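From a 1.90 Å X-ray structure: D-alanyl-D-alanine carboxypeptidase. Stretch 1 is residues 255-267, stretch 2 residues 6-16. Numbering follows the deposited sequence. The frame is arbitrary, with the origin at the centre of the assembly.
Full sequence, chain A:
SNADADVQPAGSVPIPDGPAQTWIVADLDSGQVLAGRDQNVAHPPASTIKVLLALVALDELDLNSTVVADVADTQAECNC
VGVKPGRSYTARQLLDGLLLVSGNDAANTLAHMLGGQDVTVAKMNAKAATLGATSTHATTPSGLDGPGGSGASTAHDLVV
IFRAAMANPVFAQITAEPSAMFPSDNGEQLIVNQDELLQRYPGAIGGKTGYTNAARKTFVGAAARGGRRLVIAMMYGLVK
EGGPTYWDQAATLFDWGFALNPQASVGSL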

ATOM      1  N   ASP A 255      -3.051 -18.153   2.860  1.00 18.51           N
ATOM      2  CA  ASP A 255      -3.099 -19.596   3.101  1.00 21.58           C
ATOM      3  C   ASP A 255      -3.992 -20.286   2.065  1.00 20.43           C
ATOM      4  O   ASP A 255      -3.625 -21.318   1.496  1.00 20.91           O
ATOM      5  CB  ASP A 255      -3.668 -19.918   4.493  1.00 27.42           C
ATOM      6  CG  ASP A 255      -2.643 -19.773   5.617  1.00 29.22           C
ATOM      7  OD1 ASP A 255      -1.448 -19.544   5.339  1.00 26.33           O
ATOM      8  OD2 ASP A 255      -3.047 -19.909   6.794  1.00 28.26           O
ATOM      9  N   TRP A 256      -5.179 -19.730   1.853  1.00 16.23           N
ATOM     10  CA  TRP A 256      -6.103 -20.292   0.872  1.00 22.59           C
ATOM     11  C   TRP A 256      -5.474 -20.303  -0.524  1.00 18.61           C
ATOM     12  O   TRP A 256      -5.579 -21.292  -1.252  1.00 19.01           O
ATOM     13  CB  TRP A 256      -7.424 -19.524   0.859  1.00 23.13           C
ATOM     14  CG  TRP A 256      -8.402 -20.061  -0.159  1.00 24.52           C
ATOM     15  CD1 TRP A 256      -9.348 -21.032   0.031  1.00 25.68           C
ATOM     16  CD2 TRP A 256      -8.509 -19.660  -1.530  1.00 22.93           C
ATOM     17  NE1 TRP A 256     -10.034 -21.252  -1.137  1.00 23.51           N
ATOM     18  CE2 TRP A 256      -9.533 -20.426  -2.111  1.00 20.30           C
ATOM     19  CE3 TRP A 256      -7.830 -18.729  -2.322  1.00 21.99           C
ATOM     20  CZ2 TRP A 256      -9.901 -20.286  -3.460  1.00 18.57           C
ATOM     21  CZ3 TRP A 256      -8.198 -18.593  -3.656  1.00 21.56           C
ATOM     22  CH2 TRP A 256      -9.218 -19.363  -4.207  1.00 17.50           C
ATOM     23  N   GLY A 257      -4.813 -19.209  -0.883  1.00 17.92           N
ATOM     24  CA  GLY A 257      -4.181 -19.094  -2.184  1.00 20.65           C
ATOM     25  C   GLY A 257      -3.032 -20.072  -2.379  1.00 19.03           C
ATOM     26  O   GLY A 257      -2.836 -20.609  -3.470  1.00 15.96           O
ATOM     27  N   PHE A 258      -2.251 -20.288  -1.328  1.00 15.67           N
ATOM     28  CA  PHE A 258      -1.093 -21.173  -1.428  1.00 18.17           C
ATOM     29  C   PHE A 258      -1.520 -22.627  -1.480  1.00 22.17           C
ATOM     30  O   PHE A 258      -0.808 -23.475  -2.021  1.00 21.46           O
ATOM     31  CB  PHE A 258      -0.104 -20.919  -0.272  1.00 15.02           C
ATOM     32  CG  PHE A 258       0.663 -19.636  -0.416  1.00 19.66           C
ATOM     33  CD1 PHE A 258       1.315 -19.334  -1.602  1.00 17.50           C
ATOM     34  CD2 PHE A 258       0.709 -18.710   0.625  1.00 20.56           C
ATOM     35  CE1 PHE A 258       2.018 -18.136  -1.740  1.00 15.57           C
ATOM     36  CE2 PHE A 258       1.403 -17.518   0.491  1.00 19.75           C
ATOM     37  CZ  PHE A 258       2.053 -17.227  -0.698  1.00 17.28           C
ATOM     38  N   ALA A 259      -2.686 -22.911  -0.907  1.00 21.50           N
ATOM     39  CA  ALA A 259      -3.201 -24.265  -0.885  1.00 21.50           C
ATOM     40  C   ALA A 259      -3.935 -24.603  -2.187  1.00 23.32           C
ATOM     41  O   ALA A 259      -4.157 -25.774  -2.493  1.00 23.18           O
ATOM     42  CB  ALA A 259      -4.117 -24.465   0.318  1.00 21.13           C
ATOM     43  N   LEU A 260      -4.290 -23.577  -2.955  1.00 17.83           N
ATOM     44  CA  LEU A 260      -5.065 -23.759  -4.186  1.00 20.58           C
ATOM     45  C   LEU A 260      -4.268 -24.513  -5.252  1.00 20.07           C
ATOM     46  O   LEU A 260      -3.085 -24.254  -5.455  1.00 21.95           O
ATOM     47  CB  LEU A 260      -5.513 -22.398  -4.742  1.00 17.62           C
ATOM     48  CG  LEU A 260      -6.476 -22.394  -5.935  1.00 18.41           C
ATOM     49  CD1 LEU A 260      -7.835 -23.000  -5.555  1.00 19.61           C
ATOM     50  CD2 LEU A 260      -6.644 -20.966  -6.480  1.00 20.53           C
ATOM     51  N   ASN A 261      -4.921 -25.461  -5.905  1.00 21.55           N
ATOM     52  CA  ASN A 261      -4.370 -26.108  -7.089  1.00 21.19           C
ATOM     53  C   ASN A 261      -3.890 -25.016  -8.047  1.00 20.88           C
ATOM     54  O   ASN A 261      -4.653 -24.110  -8.391  1.00 22.40           O
ATOM     55  CB  ASN A 261      -5.462 -26.973  -7.726  1.00 25.12           C
ATOM     56  CG  ASN A 261      -4.959 -27.808  -8.889  1.00 31.09           C
ATOM     57  OD1 ASN A 261      -4.324 -27.297  -9.820  1.00 29.98           O
ATOM     58  ND2 ASN A 261      -5.262 -29.101  -8.853  1.00 27.44           N
ATOM     59  N   PRO A 262      -2.605 -25.066  -8.443  1.00 23.81           N
ATOM     60  CA  PRO A 262      -2.005 -23.974  -9.218  1.00 27.08           C
ATOM     61  C   PRO A 262      -2.666 -23.745 -10.579  1.00 29.95           C
ATOM     62  O   PRO A 262      -2.532 -22.655 -11.130  1.00 37.79           O
ATOM     63  CB  PRO A 262      -0.547 -24.425  -9.404  1.00 32.07           C
ATOM     64  CG  PRO A 262      -0.308 -25.439  -8.336  1.00 35.12           C
ATOM     65  CD  PRO A 262      -1.628 -26.123  -8.123  1.00 32.87           C
ATOM     66  N   GLN A 263      -3.368 -24.744 -11.111  1.00 25.26           N
ATOM     67  CA  GLN A 263      -4.082 -24.567 -12.377  1.00 26.77           C
ATOM     68  C   GLN A 263      -5.414 -23.833 -12.245  1.00 26.84           C
ATOM     69  O   GLN A 263      -5.999 -23.444 -13.248  1.00 26.05           O
ATOM     70  CB  GLN A 263      -4.340 -25.911 -13.045  1.00 33.35           C
ATOM     71  CG  GLN A 263      -3.215 -26.411 -13.926  1.00 48.96           C
ATOM     72  CD  GLN A 263      -3.579 -27.715 -14.604  1.00 54.82           C
ATOM     73  OE1 GLN A 263      -3.815 -27.757 -15.813  1.00 56.65           O
ATOM     74  NE2 GLN A 263      -3.646 -28.788 -13.821  1.00 57.09           N
ATOM     75  N   ALA A 264      -5.906 -23.645 -11.024  1.00 28.64           N
ATOM     76  CA  ALA A 264      -7.234 -23.045 -10.851  1.00 27.85           C
ATOM     77  C   ALA A 264      -7.167 -21.526 -10.828  1.00 26.74           C
ATOM     78  O   ALA A 264      -6.264 -20.955 -10.229  1.00 25.75           O
ATOM     79  CB  ALA A 264      -7.903 -23.563  -9.588  1.00 22.80           C
ATOM     80  N   SER A 265      -8.133 -20.871 -11.467  1.00 21.43           N
ATOM     81  CA  SER A 265      -8.182 -19.410 -11.471  1.00 23.24           C
ATOM     82  C   SER A 265      -9.561 -18.912 -11.897  1.00 24.70           C
ATOM     83  O   SER A 265     -10.362 -19.674 -12.442  1.00 22.81           O
ATOM     84  CB  SER A 265      -7.130 -18.860 -12.426  1.00 24.95           C
ATOM     85  OG  SER A 265      -7.507 -19.131 -13.762  1.00 30.79           O
ATOM     86  N   VAL A 266      -9.846 -17.636 -11.651  1.00 20.42           N
ATOM     87  CA  VAL A 266     -11.138 -17.078 -12.052  1.00 21.42           C
ATOM     88  C   VAL A 266     -10.997 -15.969 -13.087  1.00 21.64           C
ATOM     89  O   VAL A 266     -11.977 -15.525 -13.669  1.00 22.77           O
ATOM     90  CB  VAL A 266     -11.961 -16.582 -10.838  1.00 22.15           C
ATOM     91  CG1 VAL A 266     -12.261 -17.746  -9.909  1.00 21.83           C
ATOM     92  CG2 VAL A 266     -11.217 -15.476 -10.078  1.00 19.15           C
ATOM     93  N   GLY A 267      -9.769 -15.527 -13.317  1.00 24.88           N
ATOM     94  CA  GLY A 267      -9.517 -14.568 -14.375  1.00 27.61           C
ATOM     95  C   GLY A 267      -8.078 -14.099 -14.369  1.00 25.76           C
ATOM     96  O   GLY A 267      -7.186 -14.813 -13.919  1.00 20.54           O
TER
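Stretch 2, residues 6-16: DVQPAGSVPIP

Stretch 2 (residues 6-16) packs as an irregular strip, without helix or strand, against Trp 256 of a helix and the loop that follows it in stretch 1. The two run in opposite directions: the nearest CA pairs are Ser 265 with Pro 9 (CA to CA 5.8 Å), Leu 260 with Ser 12 (CA to CA 7.1 Å) and Trp 256 with Ile 15 (CA to CA 7.2 Å), so stretch 2 climbs back from the loop to the helix. Together they bury 448 Å². The touching residues are at least 241 positions apart in sequence, so the contact sets the two ends of the chain side by side.

At the apolar centre lies Pro 9, whose CA-to-CB bond points toward stretch 1. Pro 9 CB rests 3.8 Å from Ala 264 CB, Pro 9 CG 4.2 Å from Leu 260 CD2, and Pro 9 CD 3.8 Å from Trp 256 CH2, at the edge of the indole. The pyrrolidine ring thus touches the helix residue and the loop residues at once. Leu 260 leaves its backbone sideways, with chi1 t and chi2 p, but its end comes nearer, and CD1 lies 3.8 Å from Ser 12 CB. The type I turn from Asn 261 to Ala 264, closed by Ala 264 N to Asn 261 O at 3.0 Å, holds Asn 261, Pro 262 and Gln 263 clear of stretch 2 and returns the chain to it at Ala 264.

Beyond the turn, Val 266 (chi1 m) extends the apolar patch: its CG1 is 3.7 Å from Val 7 CG1 and 3.8 Å from Pro 9 CD, and also 3.5 Å from the backbone atom Gln 8 C. Between Ala 264 and Val 266, Ser 265 turns its CB away and approaches Pro 9 through the backbone, its N 3.9 Å from Pro 9 CG.

Toward the helix, Trp 256 (chi1 t, chi2 90°) points its CA-to-CB bond toward stretch 2 and has 124 Å² covered by it, the largest share of any residue here. Ile 15 covers one face of the indole: Ile 15 CG1 stands 3.5 Å from the centroid of the Trp 256 five-membered ring, only 11° off its normal, a CH-pi contact. The ring edge meets more polar company. Trp 256 NE1 donates a hydrogen bond to Val 13 O at 2.6 Å, the sole hydrogen bond between the stretches, while Trp 256 CZ2 passes 3.6 Å from Ser 12 OG.

The polar border is braced within stretch 2 itself. A type II turn from Pro 9 to Ser 12, with Gly 11 at phi 88°, is closed by Ser 12 N to Pro 9 O at 3.1 Å; Ser 12 OG also donates to Pro 9 O at 2.7 Å. Gln 8 spans the bend: its NE2 donates to Ser 12 OG at 2.7 Å and to Val 13 O at 2.8 Å, and its OE1 accepts from Ile 15 N at 3.2 Å. Val 13 O therefore receives both Gln 8 NE2 and Trp 256 NE1, tying this internal network to the indole.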

ATOM      1  N   ASP A   6     -18.511 -13.780  -3.368  1.00 47.84           N
ATOM      2  CA  ASP A   6     -17.168 -14.012  -3.893  1.00 44.96           C
ATOM      3  C   ASP A   6     -17.214 -14.783  -5.204  1.00 43.51           C
ATOM      4  O   ASP A   6     -18.241 -15.344  -5.578  1.00 46.83           O
ATOM      5  CB  ASP A   6     -16.316 -14.788  -2.883  1.00 46.81           C
ATOM      6  N   VAL A   7     -16.091 -14.781  -5.909  1.00 35.54           N
ATOM      7  CA  VAL A   7     -15.902 -15.651  -7.054  1.00 30.81           C
ATOM      8  C   VAL A   7     -14.634 -16.416  -6.723  1.00 24.54           C
ATOM      9  O   VAL A   7     -13.605 -15.820  -6.425  1.00 20.20           O
ATOM     10  CB  VAL A   7     -15.713 -14.849  -8.368  1.00 36.86           C
ATOM     11  CG1 VAL A   7     -15.364 -15.770  -9.528  1.00 30.00           C
ATOM     12  CG2 VAL A   7     -16.956 -14.025  -8.685  1.00 38.78           C
ATOM     13  N   GLN A   8     -14.720 -17.737  -6.729  1.00 24.43           N
ATOM     14  CA  GLN A   8     -13.539 -18.572  -6.549  1.00 18.96           C
ATOM     15  C   GLN A   8     -13.717 -19.778  -7.471  1.00 18.48           C
ATOM     16  O   GLN A   8     -14.822 -20.000  -7.962  1.00 18.99           O
ATOM     17  CB  GLN A   8     -13.373 -18.978  -5.079  1.00 15.79           C
ATOM     18  CG  GLN A   8     -14.571 -19.658  -4.456  1.00 19.19           C
ATOM     19  CD  GLN A   8     -14.313 -20.014  -3.010  1.00 25.01           C
ATOM     20  OE1 GLN A   8     -14.780 -19.330  -2.095  1.00 29.94           O
ATOM     21  NE2 GLN A   8     -13.543 -21.074  -2.791  1.00 19.97           N
ATOM     22  N   PRO A   9     -12.635 -20.533  -7.741  1.00 18.43           N
ATOM     23  CA  PRO A   9     -12.763 -21.646  -8.699  1.00 21.80           C
ATOM     24  C   PRO A   9     -13.684 -22.754  -8.192  1.00 23.94           C
ATOM     25  O   PRO A   9     -13.680 -23.052  -6.998  1.00 21.53           O
ATOM     26  CB  PRO A   9     -11.329 -22.186  -8.813  1.00 18.92           C
ATOM     27  CG  PRO A   9     -10.437 -21.038  -8.364  1.00 19.29           C
ATOM     28  CD  PRO A   9     -11.242 -20.340  -7.294  1.00 16.47           C
ATOM     29  N   ALA A  10     -14.444 -23.366  -9.098  1.00 21.00           N
ATOM     30  CA  ALA A  10     -15.327 -24.471  -8.752  1.00 19.73           C
ATOM     31  C   ALA A  10     -14.576 -25.574  -8.000  1.00 20.45           C
ATOM     32  O   ALA A  10     -13.500 -26.007  -8.418  1.00 20.16           O
ATOM     33  CB  ALA A  10     -15.959 -25.035 -10.007  1.00 20.91           C
ATOM     34  N   GLY A  11     -15.140 -26.025  -6.885  1.00 20.20           N
ATOM     35  CA  GLY A  11     -14.566 -27.143  -6.157  1.00 20.58           C
ATOM     36  C   GLY A  11     -13.517 -26.743  -5.136  1.00 23.37           C
ATOM     37  O   GLY A  11     -13.094 -27.570  -4.330  1.00 24.40           O
ATOM     38  N   SER A  12     -13.086 -25.486  -5.166  1.00 22.22           N
ATOM     39  CA  SER A  12     -12.099 -25.020  -4.198  1.00 20.61           C
ATOM     40  C   SER A  12     -12.701 -24.899  -2.793  1.00 23.98           C
ATOM     41  O   SER A  12     -13.922 -24.818  -2.626  1.00 22.66           O
ATOM     42  CB  SER A  12     -11.450 -23.695  -4.639  1.00 17.25           C
ATOM     43  OG  SER A  12     -12.374 -22.624  -4.721  1.00 20.22           O
ATOM     44  N   VAL A  13     -11.830 -24.903  -1.789  1.00 24.27           N
ATOM     45  CA  VAL A  13     -12.248 -24.758  -0.405  1.00 29.33           C
ATOM     46  C   VAL A  13     -12.925 -23.406  -0.227  1.00 21.46           C
ATOM     47  O   VAL A  13     -12.379 -22.381  -0.641  1.00 24.80           O
ATOM     48  CB  VAL A  13     -11.031 -24.851   0.534  1.00 30.83           C
ATOM     49  CG1 VAL A  13     -11.372 -24.317   1.915  1.00 35.10           C
ATOM     50  CG2 VAL A  13     -10.523 -26.294   0.601  1.00 32.55           C
ATOM     51  N   PRO A  14     -14.122 -23.399   0.381  1.00 23.63           N
ATOM     52  CA  PRO A  14     -14.834 -22.143   0.650  1.00 25.43           C
ATOM     53  C   PRO A  14     -13.964 -21.167   1.442  1.00 26.41           C
ATOM     54  O   PRO A  14     -13.343 -21.550   2.444  1.00 25.67           O
ATOM     55  CB  PRO A  14     -16.031 -22.593   1.506  1.00 29.33           C
ATOM     56  CG  PRO A  14     -16.244 -24.025   1.137  1.00 30.25           C
ATOM     57  CD  PRO A  14     -14.862 -24.571   0.885  1.00 29.34           C
ATOM     58  N   ILE A  15     -13.911 -19.923   0.979  1.00 28.55           N
ATOM     59  CA  ILE A  15     -13.109 -18.887   1.618  1.00 21.90           C
ATOM     60  C   ILE A  15     -13.847 -18.344   2.841  1.00 28.57           C
ATOM     61  O   ILE A  15     -14.979 -17.874   2.727  1.00 30.43           O
ATOM     62  CB  ILE A  15     -12.784 -17.765   0.614  1.00 25.32           C
ATOM     63  CG1 ILE A  15     -11.910 -18.321  -0.516  1.00 23.65           C
ATOM     64  CG2 ILE A  15     -12.099 -16.584   1.296  1.00 20.57           C
ATOM     65  CD1 ILE A  15     -11.508 -17.294  -1.582  1.00 24.57           C
ATOM     66  N   PRO A  16     -13.216 -18.434   4.024  1.00 27.96           N
ATOM     67  CA  PRO A  16     -13.869 -18.011   5.270  1.00 32.56           C
ATOM     68  C   PRO A  16     -14.300 -16.553   5.213  1.00 32.05           C
ATOM     69  O   PRO A  16     -13.653 -15.750   4.541  1.00 27.33           O
ATOM     70  CB  PRO A  16     -12.765 -18.195   6.320  1.00 31.20           C
ATOM     71  CG  PRO A  16     -11.940 -19.338   5.788  1.00 31.39           C
ATOM     72  CD  PRO A  16     -11.909 -19.072   4.275  1.00 27.61           C
TER